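PDB 5XK2: diacylglycerol lipase from Aspergillus oryzae, which probably hydrolyses the ester bonds of mono- and diacylglycerols, releasing fatty acids, as a class 3 lipase of the alpha/beta-hydrolase superfamily. Local coordinates for residues Phe20-Ala25 with Tyr271-Asp276; Cys44-Cys49 with Ala275-Gly280. One frame throughout, in Å; residues are numbered along the deposited sequence.

Interaction 1. Residues Phe20-Ala25 with Tyr271-Asp276; sequences FWVQYA and YFIHAD
The carbonyl oxygen of Tyr271 faces Val22 on the helix 14-27, where Tyr271 O lies 3.5 Å from Val22 CG2, while on its own segment it is gripped by a short bond, Ile273 N to Tyr271 O at 2.7 Å. That bond spans a single residue, and Phe272, with a positive phi of 61°, sits at the apex of a classic gamma turn; a return bond from Tyr271 N to Ile273 O closes the turn from the other side. The tight turn directs the CB atoms of Phe272 and Ile273 toward the helix. Val22 and Ile273 then reach toward each other, tip to tip: Val22 CG1 meets Ile273 CD1 at 3.9 Å, and Ile273 CG1 lies equally near Val22 CG1. In both residues the branch that does this work, CG1, is wedged between the backbone N and the carbonyl carbon (chi1 66° in Val22, 63° in Ile273). Val22 CG1 also approaches Phe272 CB at 4.3 Å. The Phe272 side chain also touches Leu15, Phe18 and Lys19 of the same helix. Gln23 crosses Ile273 at about a right angle, offering its aliphatic CG to Ile273 CD1 at 4.1 Å. Its amide is employed elsewhere, OE1 accepting from Asp51 N at the start of helix 50-55 and NE2 making a weak bond to Lys19 O. The Tyr271 ring leads away from the helix, and its OH bonds Asp206, probably the acid of a Ser153-His268-Asp206 triad. With Tyr271 N and O paired inside the turn, and Gln23 OE1 and Tyr271 OH bonded outside the two segments, helix and loop are joined mainly by van der Waals packing of aliphatic groups, the Tyr271 carbonyl lying against a Val22 methyl.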
ATOM      1  N   PHE A  20     -23.004 -13.124   4.488  1.00 10.93           N
ATOM      2  CA  PHE A  20     -23.235 -13.546   3.117  1.00 10.67           C
ATOM      3  C   PHE A  20     -22.812 -12.514   2.062  1.00 12.42           C
ATOM      4  O   PHE A  20     -22.044 -12.830   1.151  1.00 11.01           O
ATOM      5  CB  PHE A  20     -24.718 -13.887   2.937  1.00 10.37           C
ATOM      6  CG  PHE A  20     -25.084 -14.276   1.534  1.00 10.98           C
ATOM      7  CD1 PHE A  20     -24.609 -15.453   0.990  1.00 14.01           C
ATOM      8  CD2 PHE A  20     -25.906 -13.459   0.764  1.00 13.70           C
ATOM      9  CE1 PHE A  20     -24.944 -15.838  -0.304  1.00 15.47           C
ATOM     10  CE2 PHE A  20     -26.246 -13.834  -0.529  1.00 10.52           C
ATOM     11  CZ  PHE A  20     -25.761 -15.010  -1.069  1.00 13.87           C
ATOM     12  N   TRP A  21     -23.269 -11.265   2.181  1.00 10.58           N
ATOM     13  CA  TRP A  21     -23.053 -10.333   1.075  1.00  9.83           C
ATOM     14  C   TRP A  21     -21.579  -9.984   0.914  1.00  8.69           C
ATOM     15  O   TRP A  21     -21.150  -9.617  -0.187  1.00 10.19           O
ATOM     16  CB  TRP A  21     -23.913  -9.050   1.239  1.00 11.07           C
ATOM     17  CG  TRP A  21     -25.374  -9.398   1.256  1.00 10.65           C
ATOM     18  CD1 TRP A  21     -26.187  -9.439   2.338  1.00 10.01           C
ATOM     19  CD2 TRP A  21     -26.159  -9.849   0.141  1.00 10.45           C
ATOM     20  NE1 TRP A  21     -27.457  -9.856   1.968  1.00 11.99           N
ATOM     21  CE2 TRP A  21     -27.451 -10.130   0.625  1.00 13.34           C
ATOM     22  CE3 TRP A  21     -25.886 -10.049  -1.220  1.00 11.39           C
ATOM     23  CZ2 TRP A  21     -28.482 -10.573  -0.203  1.00 12.64           C
ATOM     24  CZ3 TRP A  21     -26.913 -10.493  -2.042  1.00 11.56           C
ATOM     25  CH2 TRP A  21     -28.194 -10.760  -1.526  1.00 13.08           C
ATOM     26  N   VAL A  22     -20.794 -10.142   1.979  1.00  9.86           N
ATOM     27  CA  VAL A  22     -19.364  -9.851   1.872  1.00 10.93           C
ATOM     28  C   VAL A  22     -18.693 -10.808   0.867  1.00  9.39           C
ATOM     29  O   VAL A  22     -17.662 -10.480   0.289  1.00 10.10           O
ATOM     30  CB  VAL A  22     -18.657  -9.926   3.254  1.00 10.81           C
ATOM     31  CG1 VAL A  22     -18.653 -11.351   3.809  1.00 11.82           C
ATOM     32  CG2 VAL A  22     -17.242  -9.324   3.180  1.00 11.13           C
ATOM     33  N   GLN A  23     -19.294 -11.967   0.637  1.00 10.09           N
ATOM     34  CA  GLN A  23     -18.740 -12.903  -0.337  1.00  9.88           C
ATOM     35  C   GLN A  23     -18.863 -12.384  -1.770  1.00  9.44           C
ATOM     36  O   GLN A  23     -18.066 -12.748  -2.643  1.00  9.62           O
ATOM     37  CB  GLN A  23     -19.416 -14.270  -0.204  1.00  8.39           C
ATOM     38  CG  GLN A  23     -19.097 -14.969   1.115  1.00  9.63           C
ATOM     39  CD  GLN A  23     -19.862 -16.250   1.258  1.00 12.83           C
ATOM     40  OE1 GLN A  23     -19.887 -17.058   0.338  1.00 11.68           O
ATOM     41  NE2 GLN A  23     -20.535 -16.428   2.394  1.00 17.83           N
ATOM     42  N   TYR A  24     -19.855 -11.529  -2.035  1.00  9.91           N
ATOM     43  CA  TYR A  24     -19.898 -10.874  -3.339  1.00  8.40           C
ATOM     44  C   TYR A  24     -18.786  -9.842  -3.471  1.00  9.53           C
ATOM     45  O   TYR A  24     -18.194  -9.699  -4.537  1.00  9.66           O
ATOM     46  CB  TYR A  24     -21.264 -10.216  -3.590  1.00  8.20           C
ATOM     47  CG  TYR A  24     -22.339 -11.204  -3.967  1.00  9.93           C
ATOM     48  CD1 TYR A  24     -22.428 -11.697  -5.268  1.00  9.29           C
ATOM     49  CD2 TYR A  24     -23.265 -11.648  -3.025  1.00 10.81           C
ATOM     50  CE1 TYR A  24     -23.406 -12.599  -5.620  1.00  9.13           C
ATOM     51  CE2 TYR A  24     -24.252 -12.562  -3.364  1.00 10.32           C
ATOM     52  CZ  TYR A  24     -24.322 -13.029  -4.665  1.00 11.48           C
ATOM     53  OH  TYR A  24     -25.286 -13.935  -5.041  1.00 12.24           O
ATOM     54  N   ALA A  25     -18.521  -9.107  -2.395  1.00 10.49           N
ATOM     55  CA  ALA A  25     -17.361  -8.231  -2.366  1.00 10.27           C
ATOM     56  C   ALA A  25     -16.080  -9.009  -2.630  1.00  9.82           C
ATOM     57  O   ALA A  25     -15.235  -8.580  -3.406  1.00 13.29           O
ATOM     58  CB  ALA A  25     -17.275  -7.513  -1.006  1.00 11.44           C
ATOM     59  N   TYR A 271     -13.031  -9.004   7.230  1.00  8.96           N
ATOM     60  CA  TYR A 271     -14.395  -8.546   7.499  1.00  8.64           C
ATOM     61  C   TYR A 271     -15.257  -9.775   7.317  1.00  9.07           C
ATOM     62  O   TYR A 271     -15.721 -10.069   6.224  1.00 10.63           O
ATOM     63  CB  TYR A 271     -14.772  -7.410   6.520  1.00  9.78           C
ATOM     64  CG  TYR A 271     -14.284  -6.057   6.979  1.00 10.26           C
ATOM     65  CD1 TYR A 271     -12.924  -5.720   6.933  1.00  8.49           C
ATOM     66  CD2 TYR A 271     -15.174  -5.127   7.496  1.00  8.42           C
ATOM     67  CE1 TYR A 271     -12.476  -4.468   7.390  1.00  7.85           C
ATOM     68  CE2 TYR A 271     -14.739  -3.874   7.944  1.00  7.98           C
ATOM     69  CZ  TYR A 271     -13.393  -3.560   7.898  1.00  6.46           C
ATOM     70  OH  TYR A 271     -12.981  -2.328   8.351  1.00  8.01           O
ATOM     71  N   PHE A 272     -15.484 -10.448   8.433  1.00 10.25           N
ATOM     72  CA  PHE A 272     -16.097 -11.780   8.544  1.00 11.34           C
ATOM     73  C   PHE A 272     -15.341 -12.891   7.844  1.00 17.10           C
ATOM     74  O   PHE A 272     -15.101 -13.925   8.454  1.00 19.43           O
ATOM     75  CB  PHE A 272     -17.515 -11.766   7.980  1.00 10.63           C
ATOM     76  CG  PHE A 272     -18.391 -10.745   8.618  1.00 10.65           C
ATOM     77  CD1 PHE A 272     -18.895 -10.960   9.899  1.00 11.51           C
ATOM     78  CD2 PHE A 272     -18.688  -9.555   7.967  1.00 10.86           C
ATOM     79  CE1 PHE A 272     -19.703  -9.995  10.529  1.00 10.15           C
ATOM     80  CE2 PHE A 272     -19.492  -8.590   8.587  1.00 11.01           C
ATOM     81  CZ  PHE A 272     -19.997  -8.813   9.865  1.00 11.78           C
ATOM     82  N   ILE A 273     -14.772 -12.586   6.680  1.00 11.96           N
ATOM     83  CA  ILE A 273     -14.026 -13.544   5.878  1.00 13.76           C
ATOM     84  C   ILE A 273     -12.744 -12.846   5.478  1.00 15.46           C
ATOM     85  O   ILE A 273     -12.601 -11.647   5.723  1.00 11.88           O
ATOM     86  CB  ILE A 273     -14.789 -13.984   4.588  1.00 17.19           C
ATOM     87  CG1 ILE A 273     -15.010 -12.785   3.665  1.00 13.43           C
ATOM     88  CG2 ILE A 273     -16.107 -14.669   4.936  1.00 25.26           C
ATOM     89  CD1 ILE A 273     -15.565 -13.137   2.246  1.00 19.18           C
ATOM     90  N   HIS A 274     -11.862 -13.547   4.771  1.00 11.51           N
ATOM     91  CA  HIS A 274     -10.666 -12.890   4.264  1.00 10.38           C
ATOM     92  C   HIS A 274     -11.090 -12.265   2.947  1.00 12.60           C
ATOM     93  O   HIS A 274     -11.115 -12.920   1.911  1.00 12.35           O
ATOM     94  CB  HIS A 274      -9.551 -13.934   4.078  1.00 11.68           C
ATOM     95  CG  HIS A 274      -8.214 -13.353   3.747  1.00 13.73           C
ATOM     96  ND1 HIS A 274      -7.086 -14.136   3.579  1.00 16.70           N
ATOM     97  CD2 HIS A 274      -7.811 -12.070   3.580  1.00 17.18           C
ATOM     98  CE1 HIS A 274      -6.055 -13.359   3.295  1.00 19.26           C
ATOM     99  NE2 HIS A 274      -6.467 -12.103   3.292  1.00 22.45           N
ATOM    100  N   ALA A 275     -11.363 -10.958   2.988  1.00 10.89           N
ATOM    101  CA  ALA A 275     -12.189 -10.341   1.953  1.00 11.27           C
ATOM    102  C   ALA A 275     -11.492 -10.209   0.612  1.00 12.40           C
ATOM    103  O   ALA A 275     -12.128 -10.294  -0.435  1.00 13.92           O
ATOM    104  CB  ALA A 275     -12.668  -8.955   2.431  1.00 10.30           C
ATOM    105  N   ASP A 276     -10.198  -9.923   0.644  1.00 11.99           N
ATOM    106  CA  ASP A 276      -9.442  -9.718  -0.586  1.00 11.67           C
ATOM    107  C   ASP A 276      -8.575 -10.912  -1.001  1.00 13.40           C
ATOM    108  O   ASP A 276      -7.645 -10.749  -1.796  1.00 17.18           O
ATOM    109  CB  ASP A 276      -8.590  -8.462  -0.485  1.00 16.87           C
ATOM    110  CG  ASP A 276      -7.471  -8.602   0.519  1.00 26.03           C
ATOM    111  OD1 ASP A 276      -7.573  -9.468   1.410  1.00 19.25           O
ATOM    112  OD2 ASP A 276      -6.479  -7.858   0.403  1.00 33.71           O
TER

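Interaction 2. Residues Cys44-Cys49 with Ala275-Gly280; sequences CSVGNC and ADACKG
Val46 lays both its methyls across the backbone of Ala277 and Cys278: CG2 comes within 3.6 Å of Cys278 CA, and CG1 approaches Ala277 O at 3.5 Å. The CG1 branch stands anti to the carbonyl carbon (chi1 -57°), leaving CG2 between the backbone N and that carbon and facing the other segment. Beside it, Ala277 CB touches both Val46 CG2 and the amide of Asn48, which approach it from neighbouring directions, the distance from Ala277 CB to Asn48 ND2 being 3.7 Å. Cys278 runs its sulfur alongside the 44-49 loop. Anti to the backbone N (chi1 -153°), Cys278 SG lies 3.8 Å from Ser45 N and 4.0 Å from Cys44 CB, and is joined in a disulfide to Cys30. A second disulfide, Cys44 to Cys49, closes the small loop 44-49, which contains a type I beta turn from Cys44 to Gly47. Cys49 is the N-cap of helix 50-55, and the opposing segment makes its own type I turn from Asp276 to Lys279, so a turn of the N-terminal region of this class 3 lipase, in the loop before helix 50-55, packs against a turn near the modelled C terminus. A single water bridges the two turns. It accepts from Asn48 ND2 at 3.1 Å and from Cys278 N at 2.9 Å, and donates to Ala275 O at 2.7 Å, linking the two segments where they form no direct hydrogen bond. Asn48 ND2 also donates to the carbonyl of His274, so the amide reaches the water and the preceding backbone at once. Asp276, facing away from this loop, bonds Tyr92 and forms a salt bridge with Arg95 of the second subunit.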
ATOM      1  N   CYS A  44     -14.871 -18.211  -6.945  1.00 11.61           N
ATOM      2  CA  CYS A  44     -13.663 -17.660  -6.351  1.00 11.83           C
ATOM      3  C   CYS A  44     -12.644 -18.773  -6.179  1.00 11.43           C
ATOM      4  O   CYS A  44     -12.868 -19.685  -5.390  1.00 13.09           O
ATOM      5  CB  CYS A  44     -13.963 -17.013  -4.995  1.00 13.00           C
ATOM      6  SG  CYS A  44     -15.360 -15.786  -5.097  1.00 15.95           S
ATOM      7  N   SER A  45     -11.553 -18.673  -6.933  1.00 13.28           N
ATOM      8  CA  SER A  45     -10.517 -19.692  -6.978  1.00 16.31           C
ATOM      9  C   SER A  45      -9.957 -20.015  -5.619  1.00 15.49           C
ATOM     10  O   SER A  45      -9.605 -21.166  -5.366  1.00 15.78           O
ATOM     11  CB  SER A  45      -9.376 -19.237  -7.893  1.00 17.20           C
ATOM     12  OG  SER A  45      -9.837 -19.133  -9.221  1.00 37.81           O
ATOM     13  N   VAL A  46      -9.875 -19.004  -4.753  1.00 13.54           N
ATOM     14  CA  VAL A  46      -9.296 -19.203  -3.415  1.00 11.61           C
ATOM     15  C   VAL A  46     -10.318 -19.715  -2.386  1.00 12.09           C
ATOM     16  O   VAL A  46      -9.968 -19.963  -1.233  1.00 13.35           O
ATOM     17  CB  VAL A  46      -8.664 -17.903  -2.883  1.00 18.76           C
ATOM     18  CG1 VAL A  46      -7.598 -17.407  -3.859  1.00 22.22           C
ATOM     19  CG2 VAL A  46      -9.730 -16.851  -2.673  1.00 16.63           C
ATOM     20  N   GLY A  47     -11.578 -19.857  -2.800  1.00 10.18           N
ATOM     21  CA  GLY A  47     -12.582 -20.531  -1.993  1.00 12.81           C
ATOM     22  C   GLY A  47     -13.286 -19.696  -0.944  1.00 13.39           C
ATOM     23  O   GLY A  47     -13.812 -20.236   0.022  1.00 12.07           O
ATOM     24  N   ASN A  48     -13.261 -18.376  -1.100  1.00 11.10           N
ATOM     25  CA  ASN A  48     -13.893 -17.503  -0.109  1.00  9.40           C
ATOM     26  C   ASN A  48     -15.268 -16.976  -0.502  1.00 11.09           C
ATOM     27  O   ASN A  48     -15.765 -16.045   0.153  1.00 13.41           O
ATOM     28  CB  ASN A  48     -12.963 -16.339   0.273  1.00 12.44           C
ATOM     29  CG  ASN A  48     -12.601 -15.476  -0.888  1.00 11.53           C
ATOM     30  OD1 ASN A  48     -12.834 -15.830  -2.048  1.00 13.98           O
ATOM     31  ND2 ASN A  48     -12.010 -14.315  -0.593  1.00 11.69           N
ATOM     32  N   CYS A  49     -15.866 -17.497  -1.583  1.00 10.42           N
ATOM     33  CA  CYS A  49     -17.302 -17.204  -1.767  1.00  9.55           C
ATOM     34  C   CYS A  49     -18.176 -18.443  -1.970  1.00 10.14           C
ATOM     35  O   CYS A  49     -18.975 -18.519  -2.923  1.00 10.43           O
ATOM     36  CB  CYS A  49     -17.492 -16.218  -2.942  1.00 10.64           C
ATOM     37  SG  CYS A  49     -17.086 -16.781  -4.625  1.00 13.94           S
ATOM     38  N   ALA A 275     -11.363 -10.958   2.988  1.00 10.89           N
ATOM     39  CA  ALA A 275     -12.189 -10.341   1.953  1.00 11.27           C
ATOM     40  C   ALA A 275     -11.492 -10.209   0.612  1.00 12.40           C
ATOM     41  O   ALA A 275     -12.128 -10.294  -0.435  1.00 13.92           O
ATOM     42  CB  ALA A 275     -12.668  -8.955   2.431  1.00 10.30           C
ATOM     43  N   ASP A 276     -10.198  -9.923   0.644  1.00 11.99           N
ATOM     44  CA  ASP A 276      -9.442  -9.718  -0.586  1.00 11.67           C
ATOM     45  C   ASP A 276      -8.575 -10.912  -1.001  1.00 13.40           C
ATOM     46  O   ASP A 276      -7.645 -10.749  -1.796  1.00 17.18           O
ATOM     47  CB  ASP A 276      -8.590  -8.462  -0.485  1.00 16.87           C
ATOM     48  CG  ASP A 276      -7.471  -8.602   0.519  1.00 26.03           C
ATOM     49  OD1 ASP A 276      -7.573  -9.468   1.410  1.00 19.25           O
ATOM     50  OD2 ASP A 276      -6.479  -7.858   0.403  1.00 33.71           O
ATOM     51  N   ALA A 277      -8.790 -12.078  -0.397  1.00 12.73           N
ATOM     52  CA  ALA A 277      -7.908 -13.220  -0.650  1.00 11.87           C
ATOM     53  C   ALA A 277      -7.810 -13.628  -2.119  1.00 15.50           C
ATOM     54  O   ALA A 277      -6.810 -14.218  -2.525  1.00 16.40           O
ATOM     55  CB  ALA A 277      -8.350 -14.412   0.171  1.00 15.40           C
ATOM     56  N   CYS A 278      -8.826 -13.304  -2.914  1.00 10.93           N
ATOM     57  CA  CYS A 278      -8.877 -13.788  -4.289  1.00 15.53           C
ATOM     58  C   CYS A 278      -7.996 -12.952  -5.215  1.00 20.21           C
ATOM     59  O   CYS A 278      -7.847 -13.282  -6.386  1.00 26.87           O
ATOM     60  CB  CYS A 278     -10.319 -13.808  -4.794  1.00 24.12           C
ATOM     61  SG  CYS A 278     -10.663 -15.031  -6.090  1.00 30.97           S
ATOM     62  N   LYS A 279      -7.391 -11.890  -4.688  1.00 18.05           N
ATOM     63  CA  LYS A 279      -6.395 -11.163  -5.460  1.00 31.94           C
ATOM     64  C   LYS A 279      -5.086 -11.966  -5.437  1.00 43.50           C
ATOM     65  O   LYS A 279      -4.496 -12.182  -4.381  1.00 45.79           O
ATOM     66  CB  LYS A 279      -6.177  -9.758  -4.901  1.00 36.33           C
ATOM     67  CG  LYS A 279      -4.921  -9.100  -5.450  1.00 48.42           C
ATOM     68  CD  LYS A 279      -5.244  -7.931  -6.369  1.00 52.78           C
ATOM     69  CE  LYS A 279      -4.006  -7.440  -7.110  1.00 51.66           C
ATOM     70  NZ  LYS A 279      -4.174  -7.497  -8.589  1.00 58.95           N
ATOM     71  N   GLY A 280      -4.627 -12.398  -6.605  1.00 49.94           N
ATOM     72  CA  GLY A 280      -3.479 -13.292  -6.672  1.00 57.17           C
ATOM     73  C   GLY A 280      -2.219 -12.669  -7.239  1.00 61.96           C
ATOM     74  O   GLY A 280      -2.079 -11.447  -7.268  1.00 66.73           O
TER
HETATM   75  O   HOH W   1     -11.402 -11.955  -2.459  1.00 11.57           O

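From the N terminus, the chain first runs through helix 14-27, then through the disulfide-closed loop 44-49, and only after the whole central sheet and its helices does it return as 271-280. Interaction 1 closes the longer loop, from helix 14-27 to 271-276; interaction 2 closes a slightly later one, from 44-49 to 275-280. Interaction 1 starts and ends earlier, so the loops cross rather than nest, sharing Ala275 and Asp276. They also touch directly, through Ile273 packed on Asn48 O. Together they tie the C-terminal tail to the N-terminal helix and to the loop leading into helix 50-55.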